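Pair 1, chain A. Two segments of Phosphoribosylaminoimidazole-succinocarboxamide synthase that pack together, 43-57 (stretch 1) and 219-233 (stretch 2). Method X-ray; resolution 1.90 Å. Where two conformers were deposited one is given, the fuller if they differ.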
# COMPACT_ATOMS: atom_id res chain seq x y z
N LYS A 43 -4.32 34.90 -6.34
CA LYS A 43 -3.34 35.98 -6.22
C LYS A 43 -2.77 36.05 -4.81
O LYS A 43 -3.50 36.29 -3.84
CB LYS A 43 -3.95 37.33 -6.63
CG LYS A 43 -3.03 38.53 -6.45
CD LYS A 43 -1.85 38.52 -7.42
CE LYS A 43 -0.95 39.72 -7.18
NZ LYS A 43 0.19 39.77 -8.14
N GLY A 44 -1.46 35.83 -4.71
CA GLY A 44 -0.76 35.85 -3.43
C GLY A 44 -0.50 34.48 -2.81
O GLY A 44 0.20 34.39 -1.80
N LYS A 45 -1.06 33.42 -3.40
CA LYS A 45 -0.87 32.07 -2.85
C LYS A 45 0.61 31.67 -2.85
O LYS A 45 1.10 31.10 -1.87
CB LYS A 45 -1.69 31.03 -3.61
CG LYS A 45 -1.53 29.61 -3.07
CD LYS A 45 -2.42 28.59 -3.77
CE LYS A 45 -1.80 28.06 -5.05
NZ LYS A 45 -0.65 27.13 -4.83
N GLY A 46 1.31 31.97 -3.94
CA GLY A 46 2.74 31.70 -4.06
C GLY A 46 3.54 32.30 -2.91
O GLY A 46 4.36 31.61 -2.29
N TRP A 47 3.28 33.57 -2.62
CA TRP A 47 3.97 34.28 -1.55
C TRP A 47 3.73 33.61 -0.20
O TRP A 47 4.68 33.36 0.55
CB TRP A 47 3.55 35.76 -1.50
CG TRP A 47 4.39 36.60 -0.59
CD1 TRP A 47 5.52 37.30 -0.92
CD2 TRP A 47 4.16 36.85 0.81
NE1 TRP A 47 6.01 37.95 0.18
CE2 TRP A 47 5.20 37.69 1.25
CE3 TRP A 47 3.18 36.43 1.72
CZ2 TRP A 47 5.29 38.13 2.58
CZ3 TRP A 47 3.27 36.87 3.04
CH2 TRP A 47 4.32 37.71 3.45
N LEU A 48 2.47 33.32 0.10
CA LEU A 48 2.10 32.65 1.35
C LEU A 48 2.76 31.28 1.50
O LEU A 48 3.35 31.00 2.55
CB LEU A 48 0.58 32.54 1.48
CG LEU A 48 -0.12 33.89 1.69
CD1 LEU A 48 -1.60 33.81 1.29
CD2 LEU A 48 0.05 34.39 3.13
N ASN A 49 2.67 30.45 0.47
CA ASN A 49 3.29 29.12 0.52
C ASN A 49 4.81 29.18 0.66
O ASN A 49 5.40 28.37 1.41
CB ASN A 49 2.88 28.28 -0.70
CG ASN A 49 1.41 27.88 -0.67
OD1 ASN A 49 0.74 28.02 0.35
ND2 ASN A 49 0.91 27.41 -1.80
N ALA A 50 5.45 30.13 -0.02
CA ALA A 50 6.89 30.34 0.11
C ALA A 50 7.27 30.73 1.54
O ALA A 50 8.17 30.12 2.14
CB ALA A 50 7.37 31.40 -0.88
N GLN A 51 6.57 31.73 2.09
CA GLN A 51 6.83 32.25 3.43
C GLN A 51 6.61 31.19 4.51
O GLN A 51 7.43 31.04 5.42
CB GLN A 51 5.95 33.47 3.73
CG GLN A 51 6.25 34.70 2.89
CD GLN A 51 7.66 35.24 3.10
OE1 GLN A 51 8.08 35.50 4.22
NE2 GLN A 51 8.38 35.43 2.01
N LEU A 52 5.51 30.45 4.39
CA LEU A 52 5.20 29.39 5.34
C LEU A 52 6.19 28.22 5.26
O LEU A 52 6.56 27.64 6.29
CB LEU A 52 3.75 28.92 5.18
CG LEU A 52 2.71 29.95 5.63
CD1 LEU A 52 1.33 29.59 5.10
CD2 LEU A 52 2.70 30.10 7.15
N SER A 53 6.65 27.90 4.05
CA SER A 53 7.67 26.86 3.88
C SER A 53 8.95 27.25 4.62
O SER A 53 9.51 26.44 5.36
CB SER A 53 7.97 26.61 2.40
OG SER A 53 6.92 25.92 1.76
N VAL A 54 9.38 28.49 4.43
CA VAL A 54 10.56 29.03 5.12
C VAL A 54 10.41 28.90 6.63
O VAL A 54 11.32 28.40 7.30
CB VAL A 54 10.84 30.50 4.70
CG1 VAL A 54 11.90 31.13 5.58
CG2 VAL A 54 11.27 30.55 3.26
N ILE A 55 9.27 29.34 7.16
CA ILE A 55 9.00 29.24 8.59
C ILE A 55 9.14 27.79 9.08
O ILE A 55 9.84 27.53 10.06
CB ILE A 55 7.60 29.80 8.95
CG1 ILE A 55 7.59 31.32 8.80
CG2 ILE A 55 7.22 29.40 10.38
CD1 ILE A 55 6.20 31.93 8.66
N PHE A 56 8.48 26.85 8.40
CA PHE A 56 8.52 25.45 8.79
C PHE A 56 9.91 24.83 8.64
O PHE A 56 10.36 24.12 9.54
CB PHE A 56 7.47 24.62 8.05
CG PHE A 56 6.04 24.96 8.43
CD1 PHE A 56 5.63 24.96 9.76
CD2 PHE A 56 5.10 25.24 7.44
CE1 PHE A 56 4.31 25.26 10.11
CE2 PHE A 56 3.78 25.53 7.77
CZ PHE A 56 3.38 25.55 9.10
N PHE A 57 10.60 25.10 7.53
CA PHE A 57 11.97 24.60 7.33
C PHE A 57 12.91 25.06 8.44
O PHE A 57 13.71 24.27 8.95
CB PHE A 57 12.56 25.01 5.98
CG PHE A 57 11.99 24.27 4.79
CD1 PHE A 57 11.69 22.91 4.86
CD2 PHE A 57 11.77 24.94 3.59
CE1 PHE A 57 11.17 22.24 3.74
CE2 PHE A 57 11.26 24.28 2.47
CZ PHE A 57 10.95 22.93 2.55
N ASP A 219 -13.05 31.06 0.78
CA ASP A 219 -12.02 31.82 0.07
C ASP A 219 -10.65 31.25 0.44
O ASP A 219 -10.22 31.35 1.59
CB ASP A 219 -12.13 33.30 0.47
CG ASP A 219 -11.26 34.20 -0.38
OD1 ASP A 219 -10.02 34.17 -0.23
OD2 ASP A 219 -11.83 34.98 -1.17
N LEU A 220 -9.99 30.64 -0.55
CA LEU A 220 -8.67 30.03 -0.33
C LEU A 220 -7.65 31.01 0.23
O LEU A 220 -6.95 30.69 1.20
CB LEU A 220 -8.13 29.37 -1.62
CG LEU A 220 -6.71 28.76 -1.49
CD1 LEU A 220 -6.61 27.40 -2.14
CD2 LEU A 220 -5.60 29.69 -2.01
N ILE A 221 -7.55 32.19 -0.38
CA ILE A 221 -6.57 33.18 0.05
C ILE A 221 -6.80 33.59 1.51
O ILE A 221 -5.85 33.68 2.29
CB ILE A 221 -6.53 34.40 -0.91
CG1 ILE A 221 -5.80 34.04 -2.21
CG2 ILE A 221 -5.89 35.62 -0.25
CD1 ILE A 221 -4.36 33.54 -2.02
N GLU A 222 -8.06 33.81 1.87
CA GLU A 222 -8.40 34.16 3.26
C GLU A 222 -8.00 33.06 4.25
O GLU A 222 -7.51 33.36 5.33
CB GLU A 222 -9.89 34.51 3.40
CG GLU A 222 -10.32 35.76 2.62
CD GLU A 222 -9.41 36.96 2.87
OE1 GLU A 222 -8.78 37.44 1.90
OE2 GLU A 222 -9.32 37.42 4.03
N ALA A 223 -8.20 31.80 3.86
CA ALA A 223 -7.82 30.66 4.69
C ALA A 223 -6.29 30.59 4.88
O ALA A 223 -5.81 30.39 6.00
CB ALA A 223 -8.35 29.35 4.11
N TYR A 224 -5.54 30.79 3.79
CA TYR A 224 -4.08 30.75 3.84
C TYR A 224 -3.50 31.94 4.61
O TYR A 224 -2.48 31.80 5.29
CB TYR A 224 -3.49 30.70 2.42
CG TYR A 224 -3.54 29.35 1.70
CD1 TYR A 224 -4.65 28.50 1.83
CD2 TYR A 224 -2.50 28.95 0.87
CE1 TYR A 224 -4.70 27.27 1.16
CE2 TYR A 224 -2.55 27.73 0.19
CZ TYR A 224 -3.65 26.90 0.34
OH TYR A 224 -3.69 25.69 -0.33
N LYS A 225 -4.16 33.09 4.50
CA LYS A 225 -3.79 34.28 5.28
C LYS A 225 -3.96 34.02 6.77
O LYS A 225 -3.11 34.41 7.57
CB LYS A 225 -4.63 35.49 4.88
CG LYS A 225 -4.21 36.20 3.61
CD LYS A 225 -5.19 37.33 3.29
CE LYS A 225 -4.70 38.19 2.14
NZ LYS A 225 -5.67 39.28 1.82
N GLU A 226 -5.07 33.37 7.12
CA GLU A 226 -5.42 33.09 8.51
C GLU A 226 -4.34 32.21 9.15
O GLU A 226 -3.89 32.49 10.26
CB GLU A 226 -6.78 32.40 8.59
CG GLU A 226 -7.75 33.04 9.58
CD GLU A 226 -7.73 32.37 10.95
OE1 GLU A 226 -7.20 32.98 11.91
OE2 GLU A 226 -8.26 31.24 11.06
N ILE A 227 -3.91 31.17 8.43
CA ILE A 227 -2.79 30.33 8.84
C ILE A 227 -1.54 31.18 9.06
O ILE A 227 -0.90 31.09 10.11
CB ILE A 227 -2.49 29.21 7.80
CG1 ILE A 227 -3.59 28.14 7.83
CG2 ILE A 227 -1.11 28.58 8.03
CD1 ILE A 227 -3.62 27.28 9.11
N TYR A 228 -1.21 32.01 8.07
CA TYR A 228 -0.03 32.86 8.14
C TYR A 228 -0.09 33.79 9.35
O TYR A 228 0.90 33.94 10.07
CB TYR A 228 0.15 33.66 6.84
CG TYR A 228 1.35 34.60 6.86
CD1 TYR A 228 1.24 35.89 7.38
CD2 TYR A 228 2.58 34.20 6.34
CE1 TYR A 228 2.33 36.75 7.40
CE2 TYR A 228 3.68 35.06 6.36
CZ TYR A 228 3.54 36.34 6.89
OH TYR A 228 4.61 37.20 6.91
N GLU A 229 -1.25 34.41 9.57
CA GLU A 229 -1.45 35.35 10.67
C GLU A 229 -1.33 34.68 12.03
O GLU A 229 -0.70 35.22 12.94
CB GLU A 229 -2.81 36.04 10.55
CG GLU A 229 -2.88 37.09 9.45
CD GLU A 229 -4.29 37.64 9.23
OE1 GLU A 229 -5.05 37.75 10.22
OE2 GLU A 229 -4.62 37.96 8.07
N ARG A 230 -1.93 33.50 12.16
CA ARG A 230 -1.85 32.73 13.41
C ARG A 230 -0.43 32.30 13.75
O ARG A 230 -0.05 32.29 14.92
CB ARG A 230 -2.75 31.50 13.33
CG ARG A 230 -4.20 31.81 13.51
CD ARG A 230 -4.91 30.63 14.09
NE ARG A 230 -6.25 30.52 13.55
CZ ARG A 230 -7.15 29.63 13.94
NH1 ARG A 230 -6.85 28.75 14.90
NH2 ARG A 230 -8.35 29.61 13.38
N ILE A 231 0.34 31.96 12.72
CA ILE A 231 1.71 31.51 12.90
C ILE A 231 2.65 32.69 13.19
O ILE A 231 3.43 32.64 14.14
CB ILE A 231 2.20 30.67 11.69
CG1 ILE A 231 1.52 29.29 11.71
CG2 ILE A 231 3.73 30.52 11.70
CD1 ILE A 231 1.69 28.49 10.44
N THR A 232 2.55 33.75 12.39
CA THR A 232 3.46 34.89 12.52
C THR A 232 3.07 35.89 13.60
O THR A 232 3.93 36.54 14.19
CB THR A 232 3.64 35.64 11.19
OG1 THR A 232 2.38 36.19 10.77
CG2 THR A 232 4.17 34.71 10.11
N GLY A 233 1.76 36.01 13.85
CA GLY A 233 1.24 37.03 14.76
C GLY A 233 1.03 38.37 14.07
O GLY A 233 0.78 39.38 14.72

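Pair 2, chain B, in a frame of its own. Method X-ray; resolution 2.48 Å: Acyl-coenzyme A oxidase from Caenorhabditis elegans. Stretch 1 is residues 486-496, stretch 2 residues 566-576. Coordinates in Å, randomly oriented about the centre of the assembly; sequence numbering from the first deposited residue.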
# COMPACT_ATOMS: atom_id res chain seq x y z
N GLY B 486 -21.40 28.32 14.23
CA GLY B 486 -20.16 28.94 13.81
C GLY B 486 -18.91 28.29 14.35
O GLY B 486 -17.81 28.84 14.16
N GLY B 487 -19.04 27.16 15.06
CA GLY B 487 -17.95 26.32 15.48
C GLY B 487 -18.11 24.91 14.93
O GLY B 487 -18.50 24.71 13.78
N ILE B 488 -17.88 23.92 15.80
CA ILE B 488 -17.84 22.51 15.43
C ILE B 488 -18.65 21.62 16.37
O ILE B 488 -18.85 20.43 16.08
CB ILE B 488 -16.35 22.06 15.38
CG1 ILE B 488 -15.68 22.64 14.13
CG2 ILE B 488 -16.11 20.55 15.46
CD1 ILE B 488 -16.36 22.21 12.84
N THR B 489 -19.21 22.19 17.45
CA THR B 489 -19.75 21.35 18.52
C THR B 489 -20.90 20.48 18.05
O THR B 489 -21.09 19.39 18.60
CB THR B 489 -20.17 22.22 19.71
OG1 THR B 489 -21.33 22.99 19.38
CG2 THR B 489 -19.04 23.18 20.09
N GLU B 490 -21.64 20.87 17.02
CA GLU B 490 -22.65 19.93 16.55
C GLU B 490 -22.03 18.70 15.88
O GLU B 490 -22.57 17.59 16.00
CB GLU B 490 -23.66 20.61 15.62
CG GLU B 490 -24.41 21.78 16.27
CD GLU B 490 -24.97 21.44 17.65
OE1 GLU B 490 -25.01 22.34 18.50
OE2 GLU B 490 -25.40 20.28 17.90
N TYR B 491 -20.87 18.86 15.22
CA TYR B 491 -20.15 17.70 14.67
C TYR B 491 -19.58 16.83 15.79
O TYR B 491 -19.61 15.60 15.70
CB TYR B 491 -19.02 18.16 13.74
CG TYR B 491 -19.49 18.70 12.41
CD1 TYR B 491 -19.86 20.03 12.28
CD2 TYR B 491 -19.56 17.88 11.29
CE1 TYR B 491 -20.32 20.54 11.05
CE2 TYR B 491 -20.00 18.36 10.06
CZ TYR B 491 -20.38 19.70 9.93
OH TYR B 491 -20.82 20.20 8.71
N ILE B 492 -18.99 17.45 16.80
CA ILE B 492 -18.46 16.68 17.92
C ILE B 492 -19.58 15.88 18.59
O ILE B 492 -19.45 14.67 18.83
CB ILE B 492 -17.72 17.61 18.90
CG1 ILE B 492 -16.45 18.15 18.22
CG2 ILE B 492 -17.31 16.86 20.13
CD1 ILE B 492 -15.61 19.11 19.06
N LYS B 493 -20.72 16.53 18.85
CA LYS B 493 -21.84 15.81 19.46
C LYS B 493 -22.35 14.68 18.57
O LYS B 493 -22.85 13.68 19.08
CB LYS B 493 -23.00 16.75 19.80
CG LYS B 493 -22.69 17.71 20.92
CD LYS B 493 -23.98 18.28 21.47
CE LYS B 493 -24.77 19.00 20.39
NZ LYS B 493 -26.25 19.02 20.65
N THR B 494 -22.26 14.84 17.25
CA THR B 494 -22.69 13.80 16.33
C THR B 494 -21.73 12.61 16.34
O THR B 494 -22.17 11.45 16.35
CB THR B 494 -22.85 14.40 14.93
OG1 THR B 494 -23.83 15.44 14.99
CG2 THR B 494 -23.30 13.38 13.90
N PHE B 495 -20.41 12.86 16.37
CA PHE B 495 -19.44 11.78 16.53
C PHE B 495 -19.60 11.09 17.89
O PHE B 495 -19.44 9.87 18.01
CB PHE B 495 -18.00 12.30 16.40
CG PHE B 495 -17.61 12.68 15.01
CD1 PHE B 495 -17.56 11.74 14.00
CD2 PHE B 495 -17.27 13.98 14.71
CE1 PHE B 495 -17.19 12.07 12.74
CE2 PHE B 495 -16.90 14.34 13.43
CZ PHE B 495 -16.85 13.39 12.44
N GLN B 496 -19.88 11.86 18.94
CA GLN B 496 -20.10 11.24 20.24
C GLN B 496 -21.29 10.30 20.19
O GLN B 496 -21.23 9.17 20.70
CB GLN B 496 -20.28 12.33 21.30
CG GLN B 496 -18.97 12.98 21.70
CD GLN B 496 -19.12 14.14 22.69
OE1 GLN B 496 -20.20 14.69 22.87
NE2 GLN B 496 -18.00 14.55 23.31
N LEU B 566 -9.03 23.98 8.07
CA LEU B 566 -8.61 22.58 8.05
C LEU B 566 -9.54 21.73 8.89
O LEU B 566 -9.97 20.66 8.45
CB LEU B 566 -7.18 22.42 8.60
CG LEU B 566 -6.04 22.05 7.66
CD1 LEU B 566 -4.88 21.42 8.40
CD2 LEU B 566 -6.55 21.14 6.58
N LEU B 567 -9.88 22.22 10.09
CA LEU B 567 -10.72 21.46 11.01
C LEU B 567 -12.10 21.21 10.42
O LEU B 567 -12.65 20.11 10.55
CB LEU B 567 -10.86 22.20 12.33
CG LEU B 567 -11.92 21.59 13.26
CD1 LEU B 567 -11.57 20.19 13.78
CD2 LEU B 567 -12.20 22.55 14.38
N HIS B 568 -12.67 22.23 9.75
CA HIS B 568 -13.99 22.07 9.15
C HIS B 568 -13.97 21.08 8.01
O HIS B 568 -14.95 20.37 7.80
CB HIS B 568 -14.54 23.41 8.65
CG HIS B 568 -15.24 24.19 9.69
ND1 HIS B 568 -14.60 25.08 10.53
CD2 HIS B 568 -16.54 24.16 10.10
CE1 HIS B 568 -15.47 25.60 11.37
NE2 HIS B 568 -16.65 25.05 11.14
N LEU B 569 -12.88 21.05 7.24
CA LEU B 569 -12.71 19.99 6.25
C LEU B 569 -12.66 18.61 6.91
O LEU B 569 -13.35 17.67 6.48
CB LEU B 569 -11.42 20.22 5.45
CG LEU B 569 -11.06 19.18 4.38
CD1 LEU B 569 -12.16 19.06 3.31
CD2 LEU B 569 -9.72 19.51 3.76
N HIS B 570 -11.88 18.50 7.98
CA HIS B 570 -11.71 17.24 8.69
C HIS B 570 -13.06 16.69 9.18
O HIS B 570 -13.40 15.54 8.91
CB HIS B 570 -10.74 17.45 9.86
CG HIS B 570 -10.34 16.19 10.58
ND1 HIS B 570 -9.68 15.15 9.97
CD2 HIS B 570 -10.49 15.83 11.88
CE1 HIS B 570 -9.45 14.19 10.85
NE2 HIS B 570 -9.93 14.58 12.02
N VAL B 571 -13.82 17.50 9.92
CA VAL B 571 -15.04 16.95 10.50
C VAL B 571 -16.05 16.56 9.42
O VAL B 571 -16.74 15.55 9.55
CB VAL B 571 -15.64 17.92 11.54
CG1 VAL B 571 -14.71 18.08 12.73
CG2 VAL B 571 -15.94 19.28 10.90
N ASN B 572 -16.09 17.29 8.30
CA ASN B 572 -17.01 16.91 7.23
C ASN B 572 -16.54 15.67 6.47
O ASN B 572 -17.35 14.81 6.12
CB ASN B 572 -17.24 18.07 6.26
CG ASN B 572 -18.19 19.08 6.82
OD1 ASN B 572 -19.40 18.82 6.90
ND2 ASN B 572 -17.68 20.26 7.18
N TYR B 573 -15.23 15.58 6.18
CA TYR B 573 -14.71 14.38 5.52
C TYR B 573 -14.88 13.15 6.40
O TYR B 573 -15.34 12.10 5.95
CB TYR B 573 -13.25 14.59 5.17
CG TYR B 573 -12.66 13.46 4.38
CD1 TYR B 573 -12.77 13.44 2.99
CD2 TYR B 573 -12.03 12.40 5.00
CE1 TYR B 573 -12.24 12.41 2.25
CE2 TYR B 573 -11.49 11.36 4.26
CZ TYR B 573 -11.60 11.39 2.89
OH TYR B 573 -11.08 10.37 2.14
N GLU B 574 -14.49 13.26 7.68
CA GLU B 574 -14.58 12.12 8.57
C GLU B 574 -16.04 11.74 8.83
O GLU B 574 -16.36 10.55 8.94
CB GLU B 574 -13.86 12.43 9.88
CG GLU B 574 -12.36 12.74 9.72
CD GLU B 574 -11.56 11.56 9.14
OE1 GLU B 574 -11.84 10.40 9.55
OE2 GLU B 574 -10.66 11.79 8.28
N LEU B 575 -16.94 12.72 8.92
CA LEU B 575 -18.35 12.38 9.12
C LEU B 575 -18.94 11.70 7.89
O LEU B 575 -19.68 10.71 8.02
CB LEU B 575 -19.17 13.62 9.49
CG LEU B 575 -20.68 13.40 9.74
CD1 LEU B 575 -20.97 12.29 10.79
CD2 LEU B 575 -21.37 14.75 10.10
N LEU B 576 -18.64 12.20 6.69
CA LEU B 576 -19.10 11.50 5.49
C LEU B 576 -18.55 10.08 5.45
O LEU B 576 -19.25 9.16 5.00
CB LEU B 576 -18.70 12.28 4.24
CG LEU B 576 -19.51 12.11 2.94
CD1 LEU B 576 -20.99 12.43 3.09
CD2 LEU B 576 -18.90 12.98 1.85

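What backbone arrangement do the two pairs share? In each, two helices run side by side in nearly the same direction, their N-to-C axes 27° apart in pair 1 and 30° apart in pair 2, with closest approaches of 10.2 and 10.5 Å. Fourteen central residues superpose with an RMSD of 0.6 Å. The register is also common: Leu A48 lies across from Tyr A224, with 6.9 Å between their CA atoms, and the matching Tyr B491 lies across from Val B571, with 6.6 Å between theirs. One turn further on, Leu A52 and Tyr A228 match Phe B495 and Leu B575. The first helices enter the contact differently, since Lys A45 already belongs to its helix, whereas its counterpart Ile B488 is the N-cap residue.

How is the middle of the contact filled? The two pairs place their bulk on opposite partners. In pair 1 the first helix supplies Leu A48, a knob among Ile A221, Tyr A224, Lys A225 and Tyr A228, and the aromatic residue stands on the second helix. Leu A48 CD1 packs 3.8 Å from Tyr A224 CB, at the root of that side chain, while the ring itself lies beside Lys A45 and Asn A49, with Tyr A224 CE2 3.9 Å from Lys A45 CG and 3.3 Å from Asn A49 OD1. In pair 2 the ring is on the first helix, as Tyr B491, and the facing residue is the small Val B571. Its CG2 sits over one face of the tyrosine ring, 3.9 Å from Tyr B491 CG, a CH-pi contact that lets a flat ring and a short branched side chain pack closely.

What happens one turn later? The exchange is repeated. Tyr A228 is a knob among Trp A47, Leu A48, Gln A51 and Leu A52; Leu A52 CD2 reaches within 4.0 Å of Tyr A228 CA, and Trp A47 CH2 within 3.5 Å of Tyr A228 OH. Pair 2 has Phe B495 where pair 1 has Leu A52, and Leu B575 where it has Tyr A228. The phenylalanine points its edge at the second backbone, with Phe B495 CZ 3.6 Å from both Val B571 O and Leu B575 N, while Leu B575 CD2 packs 3.8 Å from Tyr B491 CD2.

Where do the solutions differ most in chemistry? Pair 1 has no hydrogen bond between its stretches, so the join rests on packing. Ile A221 CD1 nestles against backbone, 3.4 Å from Lys A43 O and 3.6 Å from Lys A45 N. At the matching position, His B568 donates from NE2 to Gly B487 O at 3.2 Å, and Ile B488 CD1 covers one face of its imidazole, 3.3 Å from His B568 NE2. A second bond runs from Tyr B491 OH to Asn B572 OD1 at 2.7 Å; the matching Leu A48 and Lys A225 meet through carbon instead, with Leu A48 CD1 4.2 Å from Lys A225 CG. The same backbone spacing thus accommodates either a join with no hydrogen bond across it or one tied by two.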